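Local coordinates for protein CSP3 (PDB 5FIG) that probably stores Cu(I) with high capacity in the bacterial cytosol and so protects the cell against copper toxicity, at residues 15-18 with 19-23; 60-63 with 64-67; 97-100 with 101-105. All blocks are in the same frame, centred on the assembly; numbering follows the deposited sequence.

Contact 1 (15-18 with 19-23)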
ATOM      1  N   CYS B  15       8.203 -12.095  -6.461  1.00 14.81           N
ATOM      2  CA  CYS B  15       8.321 -12.312  -5.044  1.00 15.01           C
ATOM      3  C   CYS B  15       6.952 -12.046  -4.361  1.00 14.93           C
ATOM      4  O   CYS B  15       6.548 -12.768  -3.470  1.00 14.98           O
ATOM      5  CB  CYS B  15       9.433 -11.461  -4.490  1.00 14.97           C
ATOM      6  SG  CYS B  15       9.764 -11.765  -2.755  1.00 16.12           S
ATOM      7  N   MET B  16       6.300 -10.967  -4.752  1.00 15.11           N
ATOM      8  CA  MET B  16       4.940 -10.655  -4.264  0.50 15.78           C
ATOM      9  C   MET B  16       4.021 -11.809  -4.482  1.00 16.18           C
ATOM     10  O   MET B  16       3.279 -12.193  -3.596  1.00 16.29           O
ATOM     11  CB  MET B  16       4.403  -9.442  -4.967  0.50 17.01           C
ATOM     12  CG  MET B  16       3.267  -8.682  -4.395  0.50 18.66           C
ATOM     13  SD  MET B  16       2.865  -7.472  -5.665  0.50 21.22           S
ATOM     14  CE  MET B  16       1.207  -7.144  -5.137  0.50 21.49           C
ATOM     15  N   LYS B  17       4.034 -12.336  -5.706  1.00 15.45           N
ATOM     16  CA  LYS B  17       3.199 -13.461  -6.015  1.00 16.23           C
ATOM     17  C   LYS B  17       3.488 -14.609  -5.052  1.00 15.82           C
ATOM     18  O   LYS B  17       2.608 -15.241  -4.530  1.00 16.02           O
ATOM     19  CB  LYS B  17       3.439 -13.894  -7.468  1.00 17.35           C
ATOM     20  CG  LYS B  17       2.643 -15.090  -7.902  1.00 19.69           C
ATOM     21  CD  LYS B  17       2.910 -15.422  -9.366  1.00 21.19           C
ATOM     22  CE  LYS B  17       2.088 -16.634  -9.750  1.00 23.51           C
ATOM     23  NZ  LYS B  17       2.375 -17.161 -11.116  1.00 25.25           N
ATOM     24  N   ALA B  18       4.759 -14.960  -4.935  1.00 14.91           N
ATOM     25  CA  ALA B  18       5.127 -16.121  -4.112  1.00 15.46           C
ATOM     26  C   ALA B  18       4.792 -15.952  -2.640  1.00 15.32           C
ATOM     27  O   ALA B  18       4.300 -16.864  -1.992  1.00 16.09           O
ATOM     28  CB  ALA B  18       6.630 -16.430  -4.286  1.00 15.22           C
ATOM     29  N   CYS B  19       5.057 -14.760  -2.122  1.00 14.40           N
ATOM     30  CA  CYS B  19       4.752 -14.409  -0.722  1.00 14.72           C
ATOM     31  C   CYS B  19       3.285 -14.403  -0.466  1.00 15.14           C
ATOM     32  O   CYS B  19       2.818 -14.970   0.548  1.00 15.93           O
ATOM     33  CB  CYS B  19       5.338 -13.001  -0.350  1.00 14.10           C
ATOM     34  SG  CYS B  19       7.144 -13.050  -0.134  1.00 14.96           S
ATOM     35  N   ASN B  20       2.510 -13.812  -1.385  1.00 14.62           N
ATOM     36  CA  ASN B  20       1.036 -13.838  -1.212  1.00 15.65           C
ATOM     37  C   ASN B  20       0.444 -15.258  -1.285  1.00 17.15           C
ATOM     38  O   ASN B  20      -0.459 -15.613  -0.555  1.00 18.13           O
ATOM     39  CB  ASN B  20       0.353 -12.915  -2.229  1.00 15.35           C
ATOM     40  CG  ASN B  20       0.499 -11.456  -1.891  1.00 14.65           C
ATOM     41  OD1 ASN B  20       0.560 -11.127  -0.733  1.00 14.61           O
ATOM     42  ND2 ASN B  20       0.559 -10.571  -2.900  1.00 14.21           N
ATOM     43  N   HIS B  21       0.954 -16.067  -2.224  1.00 17.49           N
ATOM     44  CA  HIS B  21       0.570 -17.453  -2.282  1.00 19.41           C
ATOM     45  C   HIS B  21       0.917 -18.239  -1.022  1.00 19.81           C
ATOM     46  O   HIS B  21       0.108 -19.043  -0.546  1.00 21.49           O
ATOM     47  CB  HIS B  21       1.187 -18.130  -3.541  1.00 20.07           C
ATOM     48  CG  HIS B  21       0.479 -17.718  -4.801  1.00 21.10           C
ATOM     49  ND1 HIS B  21       1.001 -17.998  -6.047  1.00 22.00           N
ATOM     50  CD2 HIS B  21      -0.660 -17.000  -5.035  1.00 22.01           C
ATOM     51  CE1 HIS B  21       0.205 -17.528  -6.991  1.00 22.39           C
ATOM     52  NE2 HIS B  21      -0.816 -16.924  -6.409  1.00 22.70           N
ATOM     53  N   CYS B  22       2.116 -18.043  -0.523  1.00 18.78           N
ATOM     54  CA  CYS B  22       2.573 -18.689   0.687  1.00 19.48           C
ATOM     55  C   CYS B  22       1.706 -18.271   1.890  1.00 19.89           C
ATOM     56  O   CYS B  22       1.301 -19.095   2.711  1.00 21.18           O
ATOM     57  CB  CYS B  22       4.064 -18.344   0.919  1.00 18.66           C
ATOM     58  SG  CYS B  22       4.896 -19.194   2.269  1.00 20.32           S
ATOM     59  N   PHE B  23       1.407 -16.973   1.969  1.00 18.75           N
ATOM     60  CA  PHE B  23       0.525 -16.456   3.026  1.00 19.48           C
ATOM     61  C   PHE B  23      -0.774 -17.199   3.102  1.00 21.40           C
ATOM     62  O   PHE B  23      -1.164 -17.727   4.171  1.00 22.73           O
ATOM     63  CB  PHE B  23       0.291 -14.973   2.754  1.00 18.20           C
ATOM     64  CG  PHE B  23      -0.702 -14.308   3.686  1.00 19.06           C
ATOM     65  CD1 PHE B  23      -0.272 -13.727   4.877  1.00 19.04           C
ATOM     66  CD2 PHE B  23      -2.047 -14.212   3.342  1.00 20.04           C
ATOM     67  CE1 PHE B  23      -1.162 -13.073   5.706  1.00 20.12           C
ATOM     68  CE2 PHE B  23      -2.951 -13.567   4.177  1.00 21.15           C
ATOM     69  CZ  PHE B  23      -2.502 -13.008   5.377  1.00 21.19           C
TER

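Contact 2 (60-63 with 64-67)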
ATOM      1  N   SER B  60      11.244   7.444  -8.160  1.00 18.60           N
ATOM      2  CA  SER B  60      11.082   8.153  -6.910  1.00 19.39           C
ATOM      3  C   SER B  60      12.504   8.498  -6.351  1.00 20.03           C
ATOM      4  O   SER B  60      13.489   7.751  -6.567  1.00 19.96           O
ATOM      5  CB  SER B  60      10.145   7.308  -6.086  1.00 18.46           C
ATOM      6  OG  SER B  60      10.843   6.367  -5.426  1.00 18.33           O
ATOM      7  N   PRO B  61      12.637   9.672  -5.713  1.00 21.47           N
ATOM      8  CA  PRO B  61      13.986  10.031  -5.253  1.00 22.50           C
ATOM      9  C   PRO B  61      14.551   9.121  -4.160  1.00 21.82           C
ATOM     10  O   PRO B  61      15.790   9.041  -4.007  1.00 22.90           O
ATOM     11  CB  PRO B  61      13.825  11.455  -4.746  1.00 24.21           C
ATOM     12  CG  PRO B  61      12.390  11.626  -4.480  1.00 23.79           C
ATOM     13  CD  PRO B  61      11.674  10.736  -5.488  1.00 22.53           C
ATOM     14  N   PHE B  62      13.706   8.354  -3.473  1.00 20.49           N
ATOM     15  CA  PHE B  62      14.241   7.350  -2.540  1.00 19.68           C
ATOM     16  C   PHE B  62      14.226   5.924  -3.050  1.00 18.28           C
ATOM     17  O   PHE B  62      14.214   4.949  -2.317  1.00 17.29           O
ATOM     18  CB  PHE B  62      13.575   7.553  -1.198  1.00 20.02           C
ATOM     19  CG  PHE B  62      14.207   8.714  -0.439  1.00 21.71           C
ATOM     20  CD1 PHE B  62      13.853  10.028  -0.741  1.00 23.06           C
ATOM     21  CD2 PHE B  62      15.196   8.514   0.528  1.00 22.34           C
ATOM     22  CE1 PHE B  62      14.445  11.102  -0.096  1.00 24.80           C
ATOM     23  CE2 PHE B  62      15.788   9.608   1.216  1.00 24.35           C
ATOM     24  CZ  PHE B  62      15.423  10.896   0.876  1.00 25.35           C
ATOM     25  N   MET B  63      14.179   5.767  -4.362  1.00 18.14           N
ATOM     26  CA  MET B  63      14.089   4.418  -4.938  1.00 17.80           C
ATOM     27  C   MET B  63      15.206   3.487  -4.447  1.00 16.92           C
ATOM     28  O   MET B  63      14.961   2.336  -4.094  1.00 15.99           O
ATOM     29  CB  MET B  63      14.106   4.505  -6.472  1.00 19.22           C
ATOM     30  CG  MET B  63      13.978   3.132  -7.078  1.00 19.56           C
ATOM     31  SD  MET B  63      15.621   2.514  -7.441  1.00 22.22           S
ATOM     32  CE  MET B  63      16.122   3.531  -8.882  1.00 23.68           C
ATOM     33  N   LYS B  64      16.432   3.970  -4.430  1.00 17.61           N
ATOM     34  CA  LYS B  64      17.590   3.118  -4.016  1.00 17.87           C
ATOM     35  C   LYS B  64      17.472   2.661  -2.559  1.00 17.33           C
ATOM     36  O   LYS B  64      17.636   1.506  -2.245  1.00 16.50           O
ATOM     37  CB  LYS B  64      18.926   3.779  -4.297  1.00 19.67           C
ATOM     38  CG  LYS B  64      19.260   3.879  -5.789  1.00 20.62           C
ATOM     39  CD  LYS B  64      20.694   4.346  -6.056  1.00 22.86           C
ATOM     40  CE  LYS B  64      21.063   4.284  -7.581  1.00 24.14           C
ATOM     41  NZ  LYS B  64      22.523   4.510  -7.855  1.00 26.45           N
ATOM     42  N   GLU B  65      17.076   3.584  -1.694  1.00 17.58           N
ATOM     43  CA  GLU B  65      16.862   3.262  -0.285  1.00 17.64           C
ATOM     44  C   GLU B  65      15.705   2.308  -0.061  1.00 15.80           C
ATOM     45  O   GLU B  65      15.794   1.395   0.752  1.00 15.33           O
ATOM     46  CB  GLU B  65      16.765   4.592   0.500  1.00 19.23           C
ATOM     47  CG  GLU B  65      18.091   5.399   0.410  1.00 21.58           C
ATOM     48  CD  GLU B  65      18.205   6.383  -0.781  1.00 22.77           C
ATOM     49  OE1 GLU B  65      17.427   6.341  -1.777  1.00 22.06           O
ATOM     50  OE2 GLU B  65      19.141   7.245  -0.707  1.00 26.79           O
ATOM     51  N   ILE B  66      14.605   2.504  -0.786  1.00 14.89           N
ATOM     52  CA  ILE B  66      13.479   1.594  -0.777  1.00 13.76           C
ATOM     53  C   ILE B  66      13.887   0.172  -1.260  1.00 13.01           C
ATOM     54  O   ILE B  66      13.576  -0.847  -0.615  1.00 12.45           O
ATOM     55  CB  ILE B  66      12.261   2.146  -1.542  1.00 13.48           C
ATOM     56  CG1 ILE B  66      11.713   3.356  -0.788  1.00 14.50           C
ATOM     57  CG2 ILE B  66      11.181   1.034  -1.747  1.00 12.62           C
ATOM     58  CD1 ILE B  66      10.729   4.184  -1.587  1.00 14.99           C
ATOM     59  N   CYS B  67      14.622   0.125  -2.366  1.00 13.36           N
ATOM     60  CA  CYS B  67      15.160  -1.168  -2.841  1.00 13.21           C
ATOM     61  C   CYS B  67      16.082  -1.839  -1.795  1.00 13.52           C
ATOM     62  O   CYS B  67      16.003  -3.061  -1.587  1.00 12.97           O
ATOM     63  CB  CYS B  67      15.899  -1.014  -4.162  1.00 14.28           C
ATOM     64  SG  CYS B  67      14.799  -0.844  -5.529  1.00 15.08           S
TER
HETATM   65  O   HOH W   1      17.348   6.827  -5.229  1.00 23.91           O

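Contact 3 (97-100 with 101-105)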
ATOM      1  N   PHE B  97      15.019 -14.672  -2.227  1.00 16.28           N
ATOM      2  CA  PHE B  97      16.446 -14.485  -2.372  1.00 17.27           C
ATOM      3  C   PHE B  97      16.803 -13.870  -3.719  1.00 16.60           C
ATOM      4  O   PHE B  97      17.706 -13.055  -3.811  1.00 16.77           O
ATOM      5  CB  PHE B  97      17.188 -15.776  -2.088  1.00 19.26           C
ATOM      6  CG  PHE B  97      17.087 -16.232  -0.646  1.00 20.55           C
ATOM      7  CD1 PHE B  97      17.446 -15.401   0.402  1.00 21.00           C
ATOM      8  CD2 PHE B  97      16.736 -17.562  -0.355  1.00 22.10           C
ATOM      9  CE1 PHE B  97      17.394 -15.852   1.722  1.00 22.07           C
ATOM     10  CE2 PHE B  97      16.668 -18.013   0.965  1.00 23.38           C
ATOM     11  CZ  PHE B  97      16.983 -17.160   1.994  1.00 23.18           C
ATOM     12  N   THR B  98      16.079 -14.261  -4.764  1.00 16.11           N
ATOM     13  CA  THR B  98      16.282 -13.654  -6.054  1.00 15.96           C
ATOM     14  C   THR B  98      15.990 -12.176  -6.026  1.00 14.96           C
ATOM     15  O   THR B  98      16.687 -11.376  -6.624  1.00 14.95           O
ATOM     16  CB  THR B  98      15.410 -14.389  -7.108  1.00 16.16           C
ATOM     17  OG1 THR B  98      15.930 -15.708  -7.232  1.00 17.43           O
ATOM     18  CG2 THR B  98      15.444 -13.659  -8.447  1.00 16.26           C
ATOM     19  N   CYS B  99      14.865 -11.836  -5.404  1.00 14.33           N
ATOM     20  CA  CYS B  99      14.468 -10.462  -5.304  1.00 14.02           C
ATOM     21  C   CYS B  99      15.503  -9.660  -4.487  1.00 14.20           C
ATOM     22  O   CYS B  99      15.862  -8.576  -4.907  1.00 13.90           O
ATOM     23  CB  CYS B  99      13.086 -10.370  -4.702  1.00 13.90           C
ATOM     24  SG  CYS B  99      12.461  -8.695  -4.710  1.00 14.77           S
ATOM     25  N   ALA B 100      15.990 -10.215  -3.388  1.00 14.54           N
ATOM     26  CA  ALA B 100      16.994  -9.518  -2.606  1.00 15.56           C
ATOM     27  C   ALA B 100      18.249  -9.199  -3.381  1.00 16.60           C
ATOM     28  O   ALA B 100      18.713  -8.081  -3.355  1.00 16.92           O
ATOM     29  CB  ALA B 100      17.352 -10.316  -1.372  1.00 16.37           C
ATOM     30  N   GLU B 101      18.731 -10.163  -4.175  1.00 17.74           N
ATOM     31  CA  GLU B 101      19.857  -9.903  -4.997  1.00 19.36           C
ATOM     32  C   GLU B 101      19.646  -8.849  -6.074  1.00 18.43           C
ATOM     33  O   GLU B 101      20.466  -7.985  -6.275  1.00 18.81           O
ATOM     34  CB  GLU B 101      20.324 -11.222  -5.600  1.00 22.02           C
ATOM     35  CG  GLU B 101      21.550 -11.079  -6.475  1.00 25.57           C
ATOM     36  CD  GLU B 101      22.878 -11.141  -5.696  1.00 28.50           C
ATOM     37  OE1 GLU B 101      22.984 -11.186  -4.463  1.00 31.64           O
ATOM     38  OE2 GLU B 101      23.890 -11.065  -6.335  1.00 33.16           O
ATOM     39  N   GLN B 102      18.471  -8.858  -6.720  1.00 17.13           N
ATOM     40  CA  GLN B 102      18.202  -7.842  -7.706  1.00 17.01           C
ATOM     41  C   GLN B 102      18.087  -6.458  -7.055  1.00 16.42           C
ATOM     42  O   GLN B 102      18.487  -5.442  -7.629  1.00 16.12           O
ATOM     43  CB  GLN B 102      16.891  -8.170  -8.452  1.00 16.90           C
ATOM     44  CG  GLN B 102      17.034  -9.320  -9.455  1.00 18.06           C
ATOM     45  CD  GLN B 102      17.660  -8.909 -10.787  1.00 20.06           C
ATOM     46  OE1 GLN B 102      17.776  -7.745 -11.128  1.00 21.28           O
ATOM     47  NE2 GLN B 102      18.211  -9.851 -11.460  1.00 21.84           N
ATOM     48  N   CYS B 103      17.428  -6.427  -5.908  1.00 15.70           N
ATOM     49  CA  CYS B 103      17.259  -5.139  -5.170  1.00 15.81           C
ATOM     50  C   CYS B 103      18.601  -4.586  -4.697  1.00 17.12           C
ATOM     51  O   CYS B 103      18.789  -3.364  -4.721  1.00 16.66           O
ATOM     52  CB  CYS B 103      16.284  -5.323  -4.010  1.00 15.68           C
ATOM     53  SG  CYS B 103      14.563  -5.342  -4.575  1.00 15.39           S
ATOM     54  N   ARG B 104      19.512  -5.456  -4.269  1.00 18.12           N
ATOM     55  CA  ARG B 104      20.871  -4.989  -3.841  1.00 20.28           C
ATOM     56  C   ARG B 104      21.601  -4.330  -5.011  1.00 20.72           C
ATOM     57  O   ARG B 104      22.271  -3.312  -4.848  1.00 21.22           O
ATOM     58  CB  ARG B 104      21.692  -6.140  -3.199  1.00 22.64           C
ATOM     59  CG  ARG B 104      21.162  -6.515  -1.813  1.00 24.41           C
ATOM     60  CD  ARG B 104      21.909  -7.074  -0.589  1.00 27.80           C
ATOM     61  NE  ARG B 104      21.319  -6.097   0.269  1.00 30.31           N
ATOM     62  CZ  ARG B 104      20.573  -6.216   1.363  1.00 31.46           C
ATOM     63  NH1 ARG B 104      20.365  -7.358   2.009  1.00 33.44           N
ATOM     64  NH2 ARG B 104      20.055  -5.085   1.831  1.00 34.36           N
ATOM     65  N   SER B 105      21.447  -4.895  -6.217  1.00 20.45           N
ATOM     66  CA  SER B 105      22.017  -4.283  -7.423  1.00 21.57           C
ATOM     67  C   SER B 105      21.416  -2.925  -7.721  1.00 21.15           C
ATOM     68  O   SER B 105      22.128  -1.999  -8.027  1.00 22.21           O
ATOM     69  CB  SER B 105      21.778  -5.201  -8.622  1.00 22.17           C
ATOM     70  OG  SER B 105      22.390  -6.443  -8.336  1.00 23.33           O
TER

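Contact 1 (15-18 with 19-23)
The imidazole of His21 lies against Lys17, one turn back on helix 6-27. The carbonyl O of Lys17 sits 3.2 Å above the plane of the His21 ring, on one face and displaced toward the rim. The extended lysine chain slants past the ring, with Lys17 CE 3.5 Å from His21 CE1 and Lys17 CG 3.6 Å from the same carbon. With CG beside its own backbone N (chi1 -74°), His21 brings the ring back over that carbonyl. Were an alanine here, the methylenes of Lys17 would probably lose the ring they lie against and be freer to turn. The other flat group, the amide of Asn20, runs alongside Met16, which is modelled in two conformers, so the closeness of the pair is uncertain. Asn20 ND2 makes no hydrogen bond to Met16 O and donates instead to Gln57 OE1 of the second subunit, which places this face of the helix at a subunit interface.

Toward the bundle interior come the sulfurs. Cys15 swings SG anti to its backbone N (chi1 -175°) while Cys19 keeps its own beside N, and Cys15 SG and Cys19 SG end 3.9 Å apart, too far for a disulfide. Cys19 SG also lies 3.4 Å from Cys15 O, the acceptor for Cys19 N at 2.8 Å. Matching backbone bonds follow from Asn20, His21 and Cys22. The Cys15 and Cys19 side chains touch further cysteines of helices 63-81 and 89-107 in the four-helix core. Two thiols one turn apart, as in this Cys-X-X-X-Cys pair, would suit Cu(I), consistent with copper storage, although the protein here is metal-free.

Contact 2 (60-63 with 64-67)
Backbone hydrogen bonds link Phe62 and Met63 to the first turn of helix 63-81. Phe62 O accepts from Ile66 N at 2.9 Å in a nearly straight bond (N-H...O 171°), and Met63 O takes Cys67 N at 2.8 Å. Ahead of them Met63 N reaches back to Ser60 O at 3.0 Å, closing a type I beta turn.

One water adds a polar bridge: it donates to Pro61 O and accepts from Lys64 N, an amide at the helix start. Phe62 stands at the N-cap position, where the loop after helix 36-57 turns into helix 63-81 of the four-helix bundle. Its own N, like Ser60 OG, is bonded to Glu44 of the fourth subunit, so the cap also takes part in the assembly. At the exposed side, Lys64 NZ pairs with the terminal carboxylate of Ala108.

Side-chain packing is of three kinds. Glu65 folds back by a bend at chi2 (89°), bringing Glu65 OE1 3.4 Å from Phe62 CA; its carboxylate also lies obliquely beside the Phe62 ring, the planes 42° apart, with Glu65 OE1 3.9 Å from Phe62 CD2. Ile66 brings its CG1 branch to the same carbonyl that its N binds, Ile66 CG1 being 3.3 Å from Phe62 O; Ile66 CD1 goes on to graze Phe62 CB at 4.4 Å. The third is sulfur against sulfur: Met63, bent at chi2 and chi3, turns its thioether forward, toward the next turn, and Met63 SD comes 4.0 Å from Cys67 SG. Both residues also pack on Met56 and Met106, from helices 36-57 and 89-107.

Contact 3 (97-100 with 101-105)
Cys99 and Cys103 stand one turn apart on helix 89-107, another Cys-X-X-X-Cys pair of the four-helix bundle, and Ala100 and Glu101 are among the three residues between them. These last two, with Cys99, have the most surface buried within this turn.

Ala100 acts mainly through its backbone. Ala100 O accepts from Arg104 N at 2.9 Å and is also approached by Arg104 CG at 3.3 Å, since that carbon is held beside the arginine's own N. The methyl group of Ala100 faces helix 63-81, where it touches Glu75. Arg104 leads its guanidinium to the same helix, with salt bridges from NH2 to Asp72 and from NH1 to Glu75, two carboxylates that probably favour its positive charge.

Cys99 meets Cys103 in two ways. Cys103 N bonds to Cys99 O at 2.8 Å, and Cys99 SG lies 4.0 Å from Cys103 SG, beyond disulfide distance. The thiols converge because their torsions differ: Cys99 holds SG anti to its backbone N (chi1 -174°), whereas Cys103 has it beside N (chi1 -78°). The buried Cys99 also packs on Cys12 and Cys15 of helix 6-27 and on Cys74 of helix 63-81, and Cys103 on Cys8. Such clustered sulfurs are consistent with Cu(I) binding in the bundle interior; this form is metal-free.

Glu101 closes a turn with Phe97, its N donating to Phe97 O at 3.1 Å, and its side chain, bent at chi2, leads away from the turn. Its carbonyl in turn is gripped twice by Ser105: Ser105 OG and Ser105 N each lie 3.2 Å from Glu101 O, reaching it from opposite faces of the carbonyl plane.

In the fold
The contacts follow one another along the chain, on helix 6-27, at the start of helix 63-81 and on helix 89-107, three of the four helices of the bundle. Contacts 1 and 2 lie on opposite sides of the chain's centre, their centres 22 Å apart and their nearest atoms about 11 Å apart. Contact 3 joins them: it meets contact 1 where Cys15 CB is 3.8 Å from Cys99 CB, and contact 2 where Cys67 O is 3.3 Å from Cys103 CB. Its centre lies 16 Å from that of contact 1 and 14 Å from that of contact 2. Buried cysteines occur in all three, probably lining one interior, consistent with a core that takes up many Cu(I) ions.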